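Local coordinates for protein aminotransferase class-III (Ochrobactrum anthropi, PDB 5GHG) that probably transfers amino groups between amines and carbonyl compounds as an omega-transaminase, using the vitamin B6 cofactor held here in its pyridoxamine phosphate form, at residues I95-K100 and A112-S117; E120-V125 and G150-T155; C262-T267 and E337-I342; F64-L69 and E343-V348. The protein carries 1 engineered substitution. All blocks are in the same frame, centred on the assembly; numbering follows the deposited sequence.

Contact 1: I95-K100 and A112-S117; sequences IDLAEK and AYFTNS. With PMP (4'-deoxy-4'-aminopyridoxal-5'-phosphate), chain C.
Ala-98 and Ala-112 mark where helix 95-100 comes nearest strand 112-115, their CA atoms 5.3 Å apart. The segment axes pass at 8.4 Å, and the two N-to-C directions diverge by 125°. The strand is an edge of the seven-stranded mixed sheet in the large domain of a fold-type I aminotransferase, and it pairs antiparallel with strand 297-301. No hydrogen bond links helix and strand here; the join is apolar. Ala-98 CB and Ala-112 CB meet at 3.9 Å, which lets the helix sit close at this point. Two residues further along the strand, Phe-114 points its ring at the helix. With CG anti to the carbonyl carbon (chi1 -63°), the far end of the ring enters between Leu-97 and Ala-98. Phe-114 CE1 meets Leu-97 CD2 at 3.5 Å, its CE2 lies 3.8 Å from Ala-98 CB, and Ala-98 N sits in the ring plane at the CZ edge. A serine in place of Phe-114 would probably leave Leu-97 CD2 and the Ala-98 methyl without their common partner and open a gap between helix and sheet. Leu-97 also packs against helix 329-344. Beyond the strand the chain runs to the cofactor: Thr-115 OG1 bonds to Ser-117 O, and Ser-117, N-cap of the next helix, places CB 3.4 Å from phosphate oxygen O1P of PMP.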
# COMPACT_ATOMS: atom_id res chain seq x y z
N ILE B 95 18.93 -7.21 -0.79
CA ILE B 95 19.66 -7.99 -1.77
C ILE B 95 19.56 -9.49 -1.47
O ILE B 95 19.33 -10.30 -2.37
CB ILE B 95 21.14 -7.55 -1.81
CG1 ILE B 95 21.23 -6.10 -2.28
CG2 ILE B 95 21.96 -8.48 -2.68
CD1 ILE B 95 20.36 -5.79 -3.47
N ASP B 96 19.74 -9.86 -0.20
CA ASP B 96 19.65 -11.25 0.18
C ASP B 96 18.26 -11.84 -0.10
O ASP B 96 18.13 -12.98 -0.52
CB ASP B 96 19.99 -11.41 1.66
CG ASP B 96 21.46 -11.19 1.95
OD1 ASP B 96 22.26 -11.20 1.01
OD2 ASP B 96 21.79 -11.00 3.12
N LEU B 97 17.21 -11.06 0.17
CA LEU B 97 15.86 -11.58 -0.03
C LEU B 97 15.55 -11.75 -1.52
O LEU B 97 14.95 -12.76 -1.92
CB LEU B 97 14.83 -10.66 0.63
CG LEU B 97 13.37 -11.11 0.50
CD1 LEU B 97 13.14 -12.48 1.08
CD2 LEU B 97 12.45 -10.09 1.19
N ALA B 98 15.92 -10.77 -2.34
CA ALA B 98 15.73 -10.90 -3.78
C ALA B 98 16.42 -12.15 -4.31
O ALA B 98 15.84 -12.92 -5.09
CB ALA B 98 16.26 -9.66 -4.50
N GLU B 99 17.66 -12.37 -3.89
CA GLU B 99 18.40 -13.55 -4.34
C GLU B 99 17.70 -14.84 -3.89
O GLU B 99 17.55 -15.78 -4.67
CB GLU B 99 19.83 -13.50 -3.81
CG GLU B 99 20.70 -14.60 -4.39
CD GLU B 99 22.07 -14.67 -3.73
OE1 GLU B 99 22.46 -13.70 -3.01
OE2 GLU B 99 22.76 -15.70 -3.93
N LYS B 100 17.27 -14.88 -2.63
CA LYS B 100 16.58 -16.05 -2.11
C LYS B 100 15.29 -16.33 -2.89
O LYS B 100 15.00 -17.48 -3.23
CB LYS B 100 16.29 -15.86 -0.63
CG LYS B 100 15.40 -16.89 -0.02
CD LYS B 100 16.11 -18.22 0.06
CE LYS B 100 17.28 -18.16 1.04
NZ LYS B 100 17.96 -19.49 1.15
N ALA B 112 13.65 -9.76 -8.95
CA ALA B 112 12.66 -9.58 -7.90
C ALA B 112 12.48 -8.09 -7.62
O ALA B 112 13.46 -7.34 -7.56
CB ALA B 112 13.06 -10.31 -6.62
N TYR B 113 11.23 -7.66 -7.45
CA TYR B 113 10.87 -6.29 -7.10
C TYR B 113 10.05 -6.30 -5.82
O TYR B 113 9.25 -7.22 -5.62
CB TYR B 113 10.05 -5.62 -8.21
CG TYR B 113 10.74 -5.57 -9.57
CD1 TYR B 113 10.88 -6.71 -10.36
CD2 TYR B 113 11.25 -4.37 -10.05
CE1 TYR B 113 11.51 -6.64 -11.60
CE2 TYR B 113 11.86 -4.28 -11.30
CZ TYR B 113 11.99 -5.41 -12.06
OH TYR B 113 12.63 -5.33 -13.27
N PHE B 114 10.21 -5.27 -4.98
CA PHE B 114 9.52 -5.24 -3.69
C PHE B 114 8.55 -4.08 -3.59
O PHE B 114 8.80 -3.00 -4.12
CB PHE B 114 10.55 -5.18 -2.54
CG PHE B 114 11.41 -6.40 -2.46
CD1 PHE B 114 10.90 -7.59 -1.98
CD2 PHE B 114 12.70 -6.38 -2.94
CE1 PHE B 114 11.67 -8.74 -1.95
CE2 PHE B 114 13.49 -7.52 -2.92
CZ PHE B 114 12.98 -8.70 -2.42
N THR B 115 7.44 -4.34 -2.90
CA THR B 115 6.44 -3.33 -2.55
C THR B 115 6.02 -3.58 -1.12
O THR B 115 6.54 -4.48 -0.44
CB THR B 115 5.22 -3.39 -3.48
OG1 THR B 115 4.53 -4.64 -3.27
CG2 THR B 115 5.62 -3.30 -4.95
N ASN B 116 5.07 -2.80 -0.63
CA ASN B 116 4.55 -3.06 0.70
C ASN B 116 3.42 -4.07 0.70
O ASN B 116 3.36 -4.93 1.58
CB ASN B 116 4.07 -1.75 1.33
CG ASN B 116 5.17 -0.72 1.40
OD1 ASN B 116 6.13 -0.89 2.14
ND2 ASN B 116 5.06 0.33 0.59
N SER B 117 2.54 -4.01 -0.29
CA SER B 117 1.32 -4.80 -0.29
C SER B 117 1.19 -5.59 -1.58
O SER B 117 1.80 -5.25 -2.60
CB SER B 117 0.09 -3.88 -0.14
OG SER B 117 -0.00 -3.03 -1.26
N1 PMP C . -3.80 -10.95 -4.38
C2 PMP C . -4.41 -11.90 -3.61
C2A PMP C . -4.60 -13.27 -4.19
C3 PMP C . -4.88 -11.61 -2.31
O3 PMP C . -5.55 -12.59 -1.63
C4 PMP C . -4.67 -10.31 -1.77
C4A PMP C . -5.06 -9.92 -0.35
N4A PMP C . -6.32 -10.46 0.10
C5 PMP C . -4.02 -9.35 -2.59
C6 PMP C . -3.54 -9.70 -3.85
C5A PMP C . -3.78 -7.94 -2.15
O4P PMP C . -2.82 -7.91 -1.09
P PMP C . -2.84 -6.65 -0.04
O1P PMP C . -2.88 -5.38 -0.81
O2P PMP C . -1.56 -6.84 0.76
O3P PMP C . -4.08 -6.76 0.82

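Contact 2: E120-V125 and G150-T155; sequences EANDTV and GYHGVT. With PMP (4'-deoxy-4'-aminopyridoxal-5'-phosphate), chain C.
Asn-122 and His-152 face each other with CA atoms 6.8 Å apart, and one residue along the helix Asp-123 stands at a similar distance from Thr-155, where the irregular segment 150-155 passes beside helix 120-125. Two side-chain hydrogen bonds tie them. Asn-122 sends ND2 to the backbone carbonyl His-152 O at 2.9 Å; the bond is nearly straight, 170° at the hydrogen, and the acceptor lies in the amide plane. ND2 also reaches Asp-258 OD2, the oxygen that His-152 ND1 bonds too, so amide and imidazole, their planes 76° apart, converge on one carboxylate of the cofactor pocket. In fold-type I enzymes such an aspartate faces the pyridine nitrogen; the bonds from Asn-122 and His-152 probably help to position it, though both residues also touch the cofactor themselves. For the second bond Asp-123 swings its carboxylate toward the loop with CG anti to the backbone N (chi1 -168°), and Thr-155 OG1 donates to Asp-123 OD2 at 2.7 Å, using the carboxylate's anti lone pair. Thr-155 is also the N-cap of helix 156-161.

The loop lines the cofactor. Tyr-151 CE1 comes within 3.1 Å of the amine N4A of PMP, and Gly-153 CA lies 3.6 Å from PMP C5A. A CB on Gly-153 would run into both that carbon and the preceding carbonyl oxygen.

All five touching residues are buried. Helix 118-135 packs on strands 111-115 and 282-285, helix 156-161 closes on Asn-122, Asp-123 and His-152, and the second subunit bonds Asp-123 OD1 through its Ile-156 N.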
# COMPACT_ATOMS: atom_id res chain seq x y z
N GLU B 120 -0.18 -3.16 -4.22
CA GLU B 120 0.87 -2.39 -4.90
C GLU B 120 1.65 -3.26 -5.88
O GLU B 120 2.05 -2.79 -6.95
CB GLU B 120 1.85 -1.79 -3.89
CG GLU B 120 1.39 -0.55 -3.17
CD GLU B 120 2.37 -0.21 -2.02
OE1 GLU B 120 2.98 -1.16 -1.47
OE2 GLU B 120 2.54 0.98 -1.68
N ALA B 121 1.92 -4.51 -5.51
CA ALA B 121 2.64 -5.40 -6.41
C ALA B 121 1.89 -5.59 -7.72
O ALA B 121 2.44 -5.41 -8.81
CB ALA B 121 2.91 -6.75 -5.74
N ASN B 122 0.61 -5.95 -7.64
CA ASN B 122 -0.18 -6.15 -8.85
C ASN B 122 -0.34 -4.86 -9.64
O ASN B 122 -0.36 -4.88 -10.88
CB ASN B 122 -1.54 -6.75 -8.50
CG ASN B 122 -1.46 -8.25 -8.28
OD1 ASN B 122 -0.61 -8.92 -8.88
ND2 ASN B 122 -2.32 -8.78 -7.41
N ASP B 123 -0.50 -3.74 -8.94
CA ASP B 123 -0.57 -2.44 -9.60
C ASP B 123 0.71 -2.15 -10.39
O ASP B 123 0.66 -1.71 -11.55
CB ASP B 123 -0.82 -1.37 -8.54
CG ASP B 123 -1.20 -0.03 -9.12
OD1 ASP B 123 -0.31 0.62 -9.70
OD2 ASP B 123 -2.38 0.39 -8.96
N THR B 124 1.87 -2.39 -9.77
CA THR B 124 3.14 -2.18 -10.44
C THR B 124 3.33 -3.17 -11.61
O THR B 124 3.91 -2.80 -12.63
CB THR B 124 4.28 -2.33 -9.43
OG1 THR B 124 4.05 -1.42 -8.36
CG2 THR B 124 5.64 -2.05 -10.07
N VAL B 125 2.90 -4.41 -11.45
CA VAL B 125 2.98 -5.35 -12.56
C VAL B 125 2.22 -4.80 -13.78
O VAL B 125 2.73 -4.84 -14.90
CB VAL B 125 2.45 -6.75 -12.15
CG1 VAL B 125 2.21 -7.61 -13.39
CG2 VAL B 125 3.47 -7.44 -11.22
N GLY B 150 -12.08 -13.47 -8.93
CA GLY B 150 -10.68 -13.31 -8.59
C GLY B 150 -10.48 -12.14 -7.63
O GLY B 150 -11.29 -11.22 -7.55
N TYR B 151 -9.38 -12.18 -6.89
CA TYR B 151 -9.07 -11.09 -5.96
C TYR B 151 -7.60 -10.74 -6.06
O TYR B 151 -6.74 -11.60 -5.88
CB TYR B 151 -9.42 -11.46 -4.52
CG TYR B 151 -9.26 -10.30 -3.57
CD1 TYR B 151 -8.03 -10.01 -2.98
CD2 TYR B 151 -10.33 -9.46 -3.29
CE1 TYR B 151 -7.87 -8.92 -2.12
CE2 TYR B 151 -10.19 -8.38 -2.43
CZ TYR B 151 -8.96 -8.11 -1.87
OH TYR B 151 -8.83 -7.04 -1.01
N HIS B 152 -7.32 -9.49 -6.34
CA HIS B 152 -5.97 -9.06 -6.64
C HIS B 152 -5.58 -7.77 -5.94
O HIS B 152 -4.50 -7.23 -6.22
CB HIS B 152 -5.81 -8.94 -8.16
CG HIS B 152 -6.13 -10.21 -8.88
ND1 HIS B 152 -5.33 -11.32 -8.81
CD2 HIS B 152 -7.19 -10.55 -9.64
CE1 HIS B 152 -5.88 -12.30 -9.51
NE2 HIS B 152 -7.00 -11.86 -10.03
N GLY B 153 -6.40 -7.28 -5.03
CA GLY B 153 -6.07 -6.11 -4.23
C GLY B 153 -7.03 -4.96 -4.49
O GLY B 153 -8.08 -5.12 -5.13
N VAL B 154 -6.65 -3.79 -3.99
CA VAL B 154 -7.61 -2.70 -3.83
C VAL B 154 -7.08 -1.33 -4.27
O VAL B 154 -7.70 -0.32 -3.98
CB VAL B 154 -8.07 -2.61 -2.37
CG1 VAL B 154 -8.71 -3.92 -1.92
CG2 VAL B 154 -6.90 -2.24 -1.46
N THR B 155 -5.94 -1.27 -4.97
CA THR B 155 -5.68 0.01 -5.61
C THR B 155 -6.66 0.18 -6.76
O THR B 155 -7.39 -0.74 -7.13
CB THR B 155 -4.25 0.14 -6.15
OG1 THR B 155 -4.05 -0.76 -7.23
CG2 THR B 155 -3.20 -0.10 -5.07
N1 PMP C . -3.80 -10.95 -4.38
C2 PMP C . -4.41 -11.90 -3.61
C2A PMP C . -4.60 -13.27 -4.19
C3 PMP C . -4.88 -11.61 -2.31
O3 PMP C . -5.55 -12.59 -1.63
C4 PMP C . -4.67 -10.31 -1.77
C4A PMP C . -5.06 -9.92 -0.35
N4A PMP C . -6.32 -10.46 0.10
C5 PMP C . -4.02 -9.35 -2.59
C6 PMP C . -3.54 -9.70 -3.85
C5A PMP C . -3.78 -7.94 -2.15
O4P PMP C . -2.82 -7.91 -1.09
P PMP C . -2.84 -6.65 -0.04
O1P PMP C . -2.88 -5.38 -0.81
O2P PMP C . -1.56 -6.84 0.76
O3P PMP C . -4.08 -6.76 0.82

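Contact 3: C262-T267 and E337-I342; sequences CGFGRT and ENLAII
Phe-264 and Leu-339 make the closest apolar touch between loop 262-267 and helix 337-342. The leucine brings in one methyl: Leu-339 CD2 bears on the CD1-CE1 side of the ring, 3.5 Å from Phe-264 CE1, with the two side chains crossing at a slant. Leu-339 gets there with CG anti to its carbonyl carbon (chi1 -63°) and the chain stretched beyond, reaching across from a CB that does not itself aim at the loop. A turn further on, Ile-342 does point at the loop, and Ile-342 CD1 rests at a looser 4.3 Å from Phe-264 CB. The ring also touches Leu-101 and Met-104 of helix 93-104, and Phe-271, whose ring meets it at about 55°.

The backbone of the loop is unusual where Phe-264 leaves it. Gly-Phe-Gly-Arg-Thr belongs to the signature of class III aminotransferases that follows the cofactor aspartate, here Asp-258. Phe-264 itself takes a left-handed conformation (phi 69°), and Gly-265 continues with positive phi, where a side chain would jam against the preceding carbonyl oxygen.

Hydrogen bonds hold each segment to its surroundings, none crossing between the two. Gln-288 serves the loop twice, accepting from Arg-266 NH2 at its OE1 and donating from NE2 to Gly-263 O. On the helix, Asn-338 OD1 pairs with Ser-291 OG.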
# COMPACT_ATOMS: atom_id res chain seq x y z
N CYS B 262 -1.38 -18.44 -2.16
CA CYS B 262 -0.90 -19.81 -2.33
C CYS B 262 0.57 -19.97 -2.00
O CYS B 262 1.04 -21.10 -1.80
CB CYS B 262 -1.19 -20.29 -3.76
SG CYS B 262 -2.98 -20.33 -4.14
N GLY B 263 1.33 -18.88 -1.95
CA GLY B 263 2.78 -18.99 -1.85
C GLY B 263 3.23 -19.49 -0.49
O GLY B 263 2.57 -19.28 0.54
N PHE B 264 4.37 -20.17 -0.49
CA PHE B 264 5.09 -20.61 0.71
C PHE B 264 4.35 -21.69 1.48
O PHE B 264 4.30 -21.66 2.70
CB PHE B 264 5.44 -19.40 1.58
CG PHE B 264 6.19 -18.33 0.82
CD1 PHE B 264 7.51 -18.55 0.44
CD2 PHE B 264 5.56 -17.18 0.39
CE1 PHE B 264 8.19 -17.58 -0.32
CE2 PHE B 264 6.22 -16.22 -0.36
CZ PHE B 264 7.54 -16.43 -0.72
N GLY B 265 3.82 -22.69 0.76
CA GLY B 265 3.39 -23.95 1.37
C GLY B 265 1.90 -24.14 1.53
O GLY B 265 1.48 -25.22 1.97
N ARG B 266 1.07 -23.17 1.16
CA ARG B 266 -0.35 -23.23 1.47
C ARG B 266 -1.07 -24.38 0.76
O ARG B 266 -2.02 -24.93 1.31
CB ARG B 266 -1.00 -21.89 1.12
CG ARG B 266 -2.51 -21.82 1.33
CD ARG B 266 -2.87 -22.21 2.74
NE ARG B 266 -2.23 -21.37 3.76
CZ ARG B 266 -2.36 -21.56 5.06
NH1 ARG B 266 -3.10 -22.57 5.52
NH2 ARG B 266 -1.75 -20.76 5.91
N THR B 267 -0.65 -24.75 -0.45
CA THR B 267 -1.44 -25.69 -1.25
C THR B 267 -0.83 -27.10 -1.30
O THR B 267 -1.25 -27.91 -2.12
CB THR B 267 -1.66 -25.17 -2.67
OG1 THR B 267 -0.41 -25.17 -3.39
CG2 THR B 267 -2.23 -23.77 -2.64
N GLU B 337 14.10 -14.17 7.65
CA GLU B 337 14.06 -15.07 8.79
C GLU B 337 12.80 -15.92 8.78
O GLU B 337 12.83 -17.10 9.19
CB GLU B 337 14.16 -14.29 10.09
CG GLU B 337 14.11 -15.15 11.33
CD GLU B 337 15.44 -15.79 11.65
OE1 GLU B 337 16.41 -15.56 10.91
OE2 GLU B 337 15.52 -16.53 12.66
N ASN B 338 11.68 -15.37 8.31
CA ASN B 338 10.46 -16.16 8.17
C ASN B 338 10.67 -17.33 7.19
O ASN B 338 10.28 -18.47 7.46
CB ASN B 338 9.31 -15.25 7.73
CG ASN B 338 8.00 -16.00 7.53
OD1 ASN B 338 7.35 -16.40 8.50
ND2 ASN B 338 7.60 -16.17 6.28
N LEU B 339 11.31 -17.06 6.06
CA LEU B 339 11.56 -18.12 5.09
C LEU B 339 12.50 -19.18 5.67
O LEU B 339 12.31 -20.38 5.45
CB LEU B 339 12.12 -17.54 3.80
CG LEU B 339 11.15 -16.60 3.09
CD1 LEU B 339 11.77 -16.02 1.84
CD2 LEU B 339 9.84 -17.29 2.79
N ALA B 340 13.49 -18.74 6.43
CA ALA B 340 14.41 -19.66 7.09
C ALA B 340 13.69 -20.58 8.07
O ALA B 340 13.98 -21.77 8.14
CB ALA B 340 15.53 -18.90 7.80
N ILE B 341 12.72 -20.03 8.82
CA ILE B 341 11.95 -20.85 9.76
C ILE B 341 11.14 -21.89 9.00
O ILE B 341 11.14 -23.07 9.36
CB ILE B 341 11.05 -19.96 10.65
CG1 ILE B 341 11.92 -19.13 11.60
CG2 ILE B 341 10.07 -20.81 11.45
CD1 ILE B 341 11.16 -17.98 12.29
N ILE B 342 10.44 -21.46 7.95
CA ILE B 342 9.66 -22.37 7.11
C ILE B 342 10.53 -23.51 6.60
O ILE B 342 10.13 -24.68 6.61
CB ILE B 342 8.99 -21.59 5.96
CG1 ILE B 342 7.86 -20.71 6.53
CG2 ILE B 342 8.45 -22.50 4.89
CD1 ILE B 342 7.19 -19.82 5.50

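Contact 4: F64-L69 and E343-V348; sequences FSEPRL and EERDLV
Arg-68 and Glu-344 form the first of two salt bridges between segments 64-69 and 343-348. The guanidinium grips the carboxylate end-on, Arg-68 NH1 to Glu-344 OE2 at 2.9 Å and Arg-68 NH2 to Glu-344 OE1 at 3.2 Å. Both oxygens lie near the guanidinium plane, yet the nitrogens meet the carboxylate from above its own plane, the two groups being turned 30° apart. Arg-68 NE is engaged too, in a salt bridge to Glu-337 OE2, so the group is clamped between two glutamates. A leucine in place of Arg-68 would probably leave the carboxylates of Glu-344 and Glu-337 without their shared countercharge.

The second bridge runs from Arg-345 NH2 to Glu-66 OE2 at 2.8 Å, rather bent at 141° and meeting OE2 from above the carboxylate plane. Arg-345 reaches it with its chain straight from CG to NE, and a water links its NH1 to Glu-66 OE1.

Both segments lie at helix ends. Helix 329-344 stops in a Schellman motif with Asp-346, at positive phi, as the C' residue: Leu-347 N bonds to Ile-342 O and Asp-346 N to Glu-343 O. On the other segment, Glu-66 is the N-cap of helix 67-77: Glu-66 OE1 accepts from Arg-68 N at 3.1 Å, so this one carboxylate caps the helix and carries the bridge.

Like charges also come close: Arg-68 NH1 and Arg-345 NH1 are 3.5 Å apart. The nearby carboxylates of Glu-66 and Glu-344 probably offset their charge.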
# COMPACT_ATOMS: atom_id res chain seq x y z
N PHE B 64 1.26 -16.98 15.68
CA PHE B 64 1.17 -15.64 16.23
C PHE B 64 2.15 -15.38 17.38
O PHE B 64 2.03 -14.35 18.05
CB PHE B 64 -0.27 -15.37 16.72
CG PHE B 64 -1.27 -15.25 15.60
CD1 PHE B 64 -1.89 -16.37 15.08
CD2 PHE B 64 -1.57 -14.00 15.05
CE1 PHE B 64 -2.80 -16.28 14.03
CE2 PHE B 64 -2.49 -13.89 14.01
CZ PHE B 64 -3.10 -15.02 13.49
N SER B 65 3.09 -16.29 17.63
CA SER B 65 4.04 -16.05 18.72
C SER B 65 5.39 -16.63 18.34
O SER B 65 5.87 -17.63 18.89
CB SER B 65 3.53 -16.66 20.04
OG SER B 65 3.43 -18.06 19.90
N GLU B 66 6.04 -16.04 17.34
CA GLU B 66 7.33 -16.51 16.86
C GLU B 66 8.39 -15.47 17.20
O GLU B 66 8.63 -14.54 16.42
CB GLU B 66 7.29 -16.80 15.36
CG GLU B 66 8.59 -17.40 14.83
CD GLU B 66 9.20 -18.41 15.80
OE1 GLU B 66 10.16 -18.04 16.54
OE2 GLU B 66 8.71 -19.57 15.83
N PRO B 67 9.04 -15.56 18.37
CA PRO B 67 9.94 -14.49 18.79
C PRO B 67 11.20 -14.35 17.96
O PRO B 67 11.84 -13.29 18.03
CB PRO B 67 10.25 -14.85 20.26
CG PRO B 67 9.99 -16.30 20.37
CD PRO B 67 8.86 -16.59 19.41
N ARG B 68 11.58 -15.35 17.16
CA ARG B 68 12.73 -15.18 16.27
C ARG B 68 12.53 -14.02 15.29
O ARG B 68 13.48 -13.34 14.91
CB ARG B 68 13.00 -16.46 15.47
CG ARG B 68 13.79 -17.52 16.19
CD ARG B 68 13.92 -18.79 15.35
NE ARG B 68 14.74 -18.60 14.15
CZ ARG B 68 15.10 -19.60 13.33
NH1 ARG B 68 14.74 -20.85 13.60
NH2 ARG B 68 15.83 -19.35 12.25
N LEU B 69 11.29 -13.81 14.85
CA LEU B 69 11.02 -12.73 13.91
C LEU B 69 11.15 -11.36 14.58
O LEU B 69 11.63 -10.41 13.96
CB LEU B 69 9.64 -12.92 13.28
CG LEU B 69 9.46 -14.14 12.40
CD1 LEU B 69 8.10 -14.07 11.69
CD2 LEU B 69 10.59 -14.27 11.40
N GLU B 343 11.76 -23.17 6.16
CA GLU B 343 12.73 -24.15 5.69
C GLU B 343 13.21 -25.07 6.81
O GLU B 343 13.15 -26.30 6.69
CB GLU B 343 13.95 -23.43 5.12
CG GLU B 343 14.05 -23.38 3.64
CD GLU B 343 15.16 -22.42 3.21
OE1 GLU B 343 16.22 -22.38 3.90
OE2 GLU B 343 14.95 -21.69 2.20
N GLU B 344 13.74 -24.48 7.88
CA GLU B 344 14.35 -25.25 8.94
C GLU B 344 13.35 -26.20 9.59
O GLU B 344 13.69 -27.33 9.92
CB GLU B 344 14.93 -24.33 10.01
CG GLU B 344 16.11 -23.50 9.55
CD GLU B 344 16.50 -22.45 10.61
OE1 GLU B 344 17.16 -21.45 10.24
OE2 GLU B 344 16.15 -22.65 11.81
N ARG B 345 12.13 -25.73 9.81
CA ARG B 345 11.15 -26.54 10.51
C ARG B 345 10.25 -27.33 9.57
O ARG B 345 9.26 -27.91 10.01
CB ARG B 345 10.32 -25.65 11.43
CG ARG B 345 11.23 -24.89 12.36
CD ARG B 345 10.51 -24.14 13.45
NE ARG B 345 11.49 -23.40 14.24
CZ ARG B 345 11.18 -22.40 15.06
NH1 ARG B 345 12.14 -21.78 15.74
NH2 ARG B 345 9.91 -22.02 15.18
N ASP B 346 10.60 -27.39 8.29
CA ASP B 346 9.91 -28.27 7.36
C ASP B 346 8.41 -27.99 7.35
O ASP B 346 7.57 -28.89 7.36
CB ASP B 346 10.21 -29.73 7.73
CG ASP B 346 10.23 -30.67 6.54
OD1 ASP B 346 10.46 -30.21 5.40
OD2 ASP B 346 10.03 -31.89 6.76
N LEU B 347 8.05 -26.70 7.31
CA LEU B 347 6.64 -26.35 7.40
C LEU B 347 5.87 -26.59 6.11
O LEU B 347 4.65 -26.80 6.15
CB LEU B 347 6.48 -24.90 7.85
CG LEU B 347 7.04 -24.61 9.24
CD1 LEU B 347 6.76 -23.16 9.66
CD2 LEU B 347 6.53 -25.59 10.31
N VAL B 348 6.53 -26.60 4.95
CA VAL B 348 5.82 -26.99 3.73
C VAL B 348 5.32 -28.44 3.86
O VAL B 348 4.17 -28.76 3.53
CB VAL B 348 6.71 -26.81 2.50
CG1 VAL B 348 6.01 -27.29 1.25
CG2 VAL B 348 7.08 -25.33 2.35
O HOH W 1 11.63 -19.74 17.73

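Contact 2 is buried beside the cofactor and works through directed hydrogen bonds; contact 3 is equally buried but purely apolar. Contact 1, partly buried, is apolar where helix meets strand and reaches PMP only through its last residue. Contact 4 lies at the surface and relies on charge. Helix 329-344 is shared by contacts 3 and 4, whose centres are 9 Å apart and which are joined further by the packing of Leu-69 on Glu-337. Leu-339 of contact 3 also packs on Leu-97 of contact 1. Contacts 1 and 2 meet where Thr-115 packs on Glu-120 and Ala-121, whereas contacts 2 and 4 stay about 17 Å apart at their nearest atoms.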